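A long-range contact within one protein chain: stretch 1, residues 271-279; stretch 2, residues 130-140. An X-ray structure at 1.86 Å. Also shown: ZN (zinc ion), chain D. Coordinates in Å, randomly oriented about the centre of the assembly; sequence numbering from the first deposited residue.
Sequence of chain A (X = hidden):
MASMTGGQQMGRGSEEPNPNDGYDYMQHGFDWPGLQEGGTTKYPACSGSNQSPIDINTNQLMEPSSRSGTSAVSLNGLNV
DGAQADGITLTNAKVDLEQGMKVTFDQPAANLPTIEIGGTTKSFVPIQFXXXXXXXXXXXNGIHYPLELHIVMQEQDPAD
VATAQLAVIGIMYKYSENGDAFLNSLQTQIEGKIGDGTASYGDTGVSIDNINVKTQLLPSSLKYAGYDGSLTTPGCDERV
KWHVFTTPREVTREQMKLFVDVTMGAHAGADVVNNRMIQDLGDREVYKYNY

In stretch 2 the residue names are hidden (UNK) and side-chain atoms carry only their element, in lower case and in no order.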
# COMPACT_ATOMS: atom_id res chain seq x y z
N ASP A 271 -0.80 -14.82 -9.61
CA ASP A 271 0.55 -14.32 -9.88
C ASP A 271 1.16 -14.09 -8.51
O ASP A 271 0.62 -13.35 -7.67
CB ASP A 271 0.51 -13.00 -10.66
CG ASP A 271 0.03 -13.19 -12.10
OD1 ASP A 271 0.69 -13.95 -12.86
OD2 ASP A 271 -1.01 -12.59 -12.44
N VAL A 272 2.32 -14.70 -8.30
CA VAL A 272 2.98 -14.58 -7.02
C VAL A 272 3.72 -13.25 -6.93
O VAL A 272 3.99 -12.79 -5.84
CB VAL A 272 3.95 -15.75 -6.84
CG1 VAL A 272 4.68 -15.62 -5.55
CG2 VAL A 272 3.17 -17.06 -6.83
N VAL A 273 4.07 -12.64 -8.06
CA VAL A 273 4.79 -11.36 -8.05
C VAL A 273 3.71 -10.33 -8.55
O VAL A 273 3.45 -10.19 -9.76
CB VAL A 273 6.02 -11.39 -9.00
CG1 VAL A 273 6.84 -10.11 -8.80
CG2 VAL A 273 6.93 -12.62 -8.66
N ASN A 274 3.11 -9.59 -7.61
CA ASN A 274 1.99 -8.71 -7.99
C ASN A 274 2.25 -7.22 -8.03
O ASN A 274 1.60 -6.42 -7.31
CB ASN A 274 0.81 -9.02 -7.05
CG ASN A 274 1.12 -8.71 -5.59
OD1 ASN A 274 2.27 -8.84 -5.15
ND2 ASN A 274 0.09 -8.33 -4.80
N ASN A 275 3.26 -6.82 -8.81
CA ASN A 275 3.57 -5.41 -8.98
C ASN A 275 3.24 -4.89 -10.37
O ASN A 275 3.51 -5.55 -11.41
CB ASN A 275 5.07 -5.13 -8.73
CG ASN A 275 5.96 -5.88 -9.74
OD1 ASN A 275 5.77 -7.05 -9.93
ND2 ASN A 275 6.89 -5.19 -10.36
N ARG A 276 2.66 -3.67 -10.40
CA ARG A 276 2.42 -3.02 -11.68
C ARG A 276 3.78 -2.37 -12.06
O ARG A 276 4.50 -1.85 -11.17
CB ARG A 276 1.41 -1.86 -11.57
CG ARG A 276 1.18 -1.24 -12.95
CD ARG A 276 0.27 0.03 -12.77
NE ARG A 276 -0.25 0.52 -14.05
CZ ARG A 276 -0.93 1.65 -14.20
NH1 ARG A 276 -1.16 2.40 -13.13
NH2 ARG A 276 -1.39 2.02 -15.41
N MET A 277 4.13 -2.35 -13.34
CA MET A 277 5.40 -1.71 -13.76
C MET A 277 5.43 -0.19 -13.49
O MET A 277 4.37 0.49 -13.42
CB MET A 277 5.62 -1.94 -15.25
CG MET A 277 4.45 -1.40 -16.06
SD MET A 277 4.38 -2.03 -17.76
CE MET A 277 6.00 -1.52 -18.31
N ILE A 278 6.62 0.38 -13.38
CA ILE A 278 6.68 1.82 -13.12
C ILE A 278 6.16 2.63 -14.33
O ILE A 278 6.20 2.18 -15.47
CB ILE A 278 8.10 2.33 -12.70
CG1 ILE A 278 9.10 1.88 -13.70
CG2 ILE A 278 8.46 1.85 -11.24
CD1 ILE A 278 10.44 2.59 -13.52
N GLN A 279 5.70 3.84 -14.05
CA GLN A 279 5.04 4.70 -15.03
C GLN A 279 5.80 5.97 -15.28
O GLN A 279 6.60 6.39 -14.46
CB GLN A 279 3.64 5.05 -14.49
CG GLN A 279 2.76 3.81 -14.18
CD GLN A 279 2.27 3.12 -15.43
OE1 GLN A 279 1.72 3.74 -16.35
NE2 GLN A 279 2.51 1.81 -15.51
N UNK A 130 -2.34 -3.52 2.35
CA UNK A 130 -2.12 -4.77 1.59
C UNK A 130 -0.66 -4.79 1.13
O UNK A 130 0.08 -3.82 1.34
c UNK A 130 -3.09 -4.91 0.38
c UNK A 130 -2.98 -3.77 -0.60
c UNK A 130 -3.37 -1.78 -1.48
n UNK A 130 -3.76 -2.63 -0.54
n UNK A 130 -2.37 -2.33 -2.14
c UNK A 130 -2.12 -3.58 -1.61
N UNK A 131 -0.29 -5.86 0.45
CA UNK A 131 1.12 -5.99 0.07
C UNK A 131 1.36 -6.26 -1.42
O UNK A 131 0.51 -6.87 -2.09
c UNK A 131 1.77 -7.17 0.82
c UNK A 131 1.85 -6.75 5.10
c UNK A 131 2.88 -6.45 2.97
c UNK A 131 0.71 -7.50 3.09
c UNK A 131 2.93 -6.29 4.34
c UNK A 131 0.74 -7.35 4.47
c UNK A 131 1.79 -7.04 2.33
N UNK A 132 2.54 -5.86 -1.89
CA UNK A 132 2.95 -6.19 -3.27
C UNK A 132 4.23 -6.96 -2.93
O UNK A 132 5.17 -6.40 -2.36
c UNK A 132 1.87 -4.19 -4.35
c UNK A 132 3.16 -4.91 -4.08
n UNK A 132 -0.01 -3.05 -4.25
c UNK A 132 -0.10 -3.85 -5.29
n UNK A 132 1.03 -4.56 -5.37
c UNK A 132 1.21 -3.24 -3.64
N UNK A 133 4.18 -8.27 -3.23
CA UNK A 133 5.23 -9.19 -2.83
C UNK A 133 6.17 -9.70 -3.92
O UNK A 133 5.76 -9.92 -5.06
c UNK A 133 1.59 -11.76 -3.55
n UNK A 133 1.04 -11.19 -2.49
c UNK A 133 4.62 -10.39 -2.01
c UNK A 133 3.20 -10.79 -2.40
n UNK A 133 2.89 -11.52 -3.52
c UNK A 133 2.02 -10.58 -1.76
N UNK A 134 7.42 -9.89 -3.50
CA UNK A 134 8.55 -10.32 -4.30
C UNK A 134 9.19 -9.22 -5.14
O UNK A 134 10.41 -9.19 -5.28
c UNK A 134 9.24 -13.34 -3.62
c UNK A 134 9.12 -14.35 -2.65
c UNK A 134 8.20 -11.56 -5.08
c UNK A 134 7.85 -14.77 -2.24
c UNK A 134 6.85 -13.21 -3.74
c UNK A 134 6.73 -14.20 -2.79
c UNK A 134 8.09 -12.76 -4.18
N UNK A 135 8.38 -8.31 -5.69
CA UNK A 135 8.98 -7.16 -6.35
C UNK A 135 8.12 -5.96 -5.90
O UNK A 135 6.91 -6.06 -6.00
c UNK A 135 11.40 -7.70 -8.11
c UNK A 135 9.98 -8.17 -8.55
c UNK A 135 9.79 -8.09 -10.07
c UNK A 135 8.91 -7.26 -7.89
N UNK A 136 8.73 -4.89 -5.45
CA UNK A 136 8.01 -3.69 -5.07
C UNK A 136 7.44 -2.97 -6.32
O UNK A 136 7.93 -3.17 -7.46
o UNK A 136 10.03 -2.37 -5.14
c UNK A 136 8.93 -2.73 -4.32
N UNK A 137 6.38 -2.17 -6.12
CA UNK A 137 5.81 -1.37 -7.23
C UNK A 137 6.69 -0.13 -7.42
O UNK A 137 7.22 0.13 -8.52
o UNK A 137 1.43 -1.11 -6.46
c UNK A 137 3.51 -2.25 -6.79
c UNK A 137 2.03 -1.99 -7.10
o UNK A 137 1.49 -2.67 -7.99
c UNK A 137 4.36 -0.99 -6.87
N UNK A 138 6.87 0.68 -6.38
CA UNK A 138 7.79 1.81 -6.55
C UNK A 138 9.24 1.29 -6.48
O UNK A 138 9.47 0.20 -5.94
n UNK A 138 4.71 4.94 -5.88
n UNK A 138 5.23 3.09 -4.92
c UNK A 138 6.40 3.60 -5.47
c UNK A 138 4.23 3.92 -5.19
c UNK A 138 7.68 2.85 -5.43
c UNK A 138 6.06 4.78 -6.06
N UNK A 139 10.16 2.05 -7.09
CA UNK A 139 11.59 1.75 -6.96
C UNK A 139 12.18 3.03 -6.36
O UNK A 139 11.56 4.10 -6.44
c UNK A 139 11.88 0.12 -8.88
o UNK A 139 12.01 2.51 -9.26
c UNK A 139 12.30 1.46 -8.33
N UNK A 140 13.35 2.93 -5.71
CA UNK A 140 14.05 4.06 -5.11
C UNK A 140 15.44 4.03 -5.77
O UNK A 140 16.17 3.03 -5.68
c UNK A 140 14.17 3.92 -3.57
c UNK A 140 12.75 3.83 -2.95
c UNK A 140 14.80 5.17 -2.98
c UNK A 140 12.79 3.64 -1.40
ZN ZN D . -1.17 -1.51 -3.51
O HOH W 1 7.13 -1.93 -10.51
O HOH W 2 -2.28 -1.38 -5.05

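Position 130 has one carbon, then a five-membered ring of three carbons and two nitrogens. Only histidine fits. The ring does not touch stretch 1; one nitrogen of His 130, NE2, binds ZN at 2.0 Å.

Position 131 has one carbon and a ring of six carbons, with no oxygen on it. This is Phe 131. Its ring leads away from stretch 1, but its backbone O accepts a hydrogen bond from Asn 274 ND2 at 3.1 Å.

Position 132 again has a five-membered ring with two nitrogens. One nitrogen faces the zinc, the other the backbone O of Asn 274. This is His 132. NE2 binds ZN at 2.1 Å. ND1 donates to Asn 274 O at 2.7 Å, almost straight, while NE2 is on the metal.

Position 133 has a third such ring. One nitrogen lies near the backbone O of Val 272, and Asn 274 OD1 sits over one ring face. This is His 133. ND1 donates to Val 272 O at 2.9 Å, and the backbone N donates to Asn 274 OD1 at 2.8 Å.

Position 134 has one carbon and a plain six-carbon ring: Phe 134. Its CD2 lies 3.7 Å from Val 272 CG1. Its phi is positive, where the chain leaves the strand.

Position 135 has four carbons, forked at the second. This is Leu 135. Its CB packs 3.6 Å from Val 273 CG1.

Position 136 has one carbon and one oxygen: Ser 136. It points away, and its OG donates to the backbone O of position 138 at 2.7 Å.

Position 137 has three carbons, the third carrying two oxygens. An amide could share this outline, but both end atoms are oxygen, so it is Glu 137. OE2 accepts from Arg 276 N at 2.9 Å.

Position 138 has a five-membered ring with two nitrogens; its CA-to-CB bond points away from stretch 1. This is His 138.

Position 139 has one carbon carrying an oxygen and a carbon: Thr 139. Its OG1 is 4.1 Å from Ile 278 CG2.

Position 140 has four carbons, forked at the first, one arm two carbons long. This is Ile 140, out of reach.

The contact works through polar pairing. Asn 274 spans three residues, 131 to 133, using its amide and its backbone O. Glu 137 holds the backbone at Arg 276. Water 1 lies 2.7 Å from Arg 276 O and 2.9 Å from Glu 137 O, and accepts from Asn 275 ND2 at 3.3 Å. Apolar packing of Val 272 and Val 273 covers one end.

Stretch 2 130-140: HFHHFLSEHTI
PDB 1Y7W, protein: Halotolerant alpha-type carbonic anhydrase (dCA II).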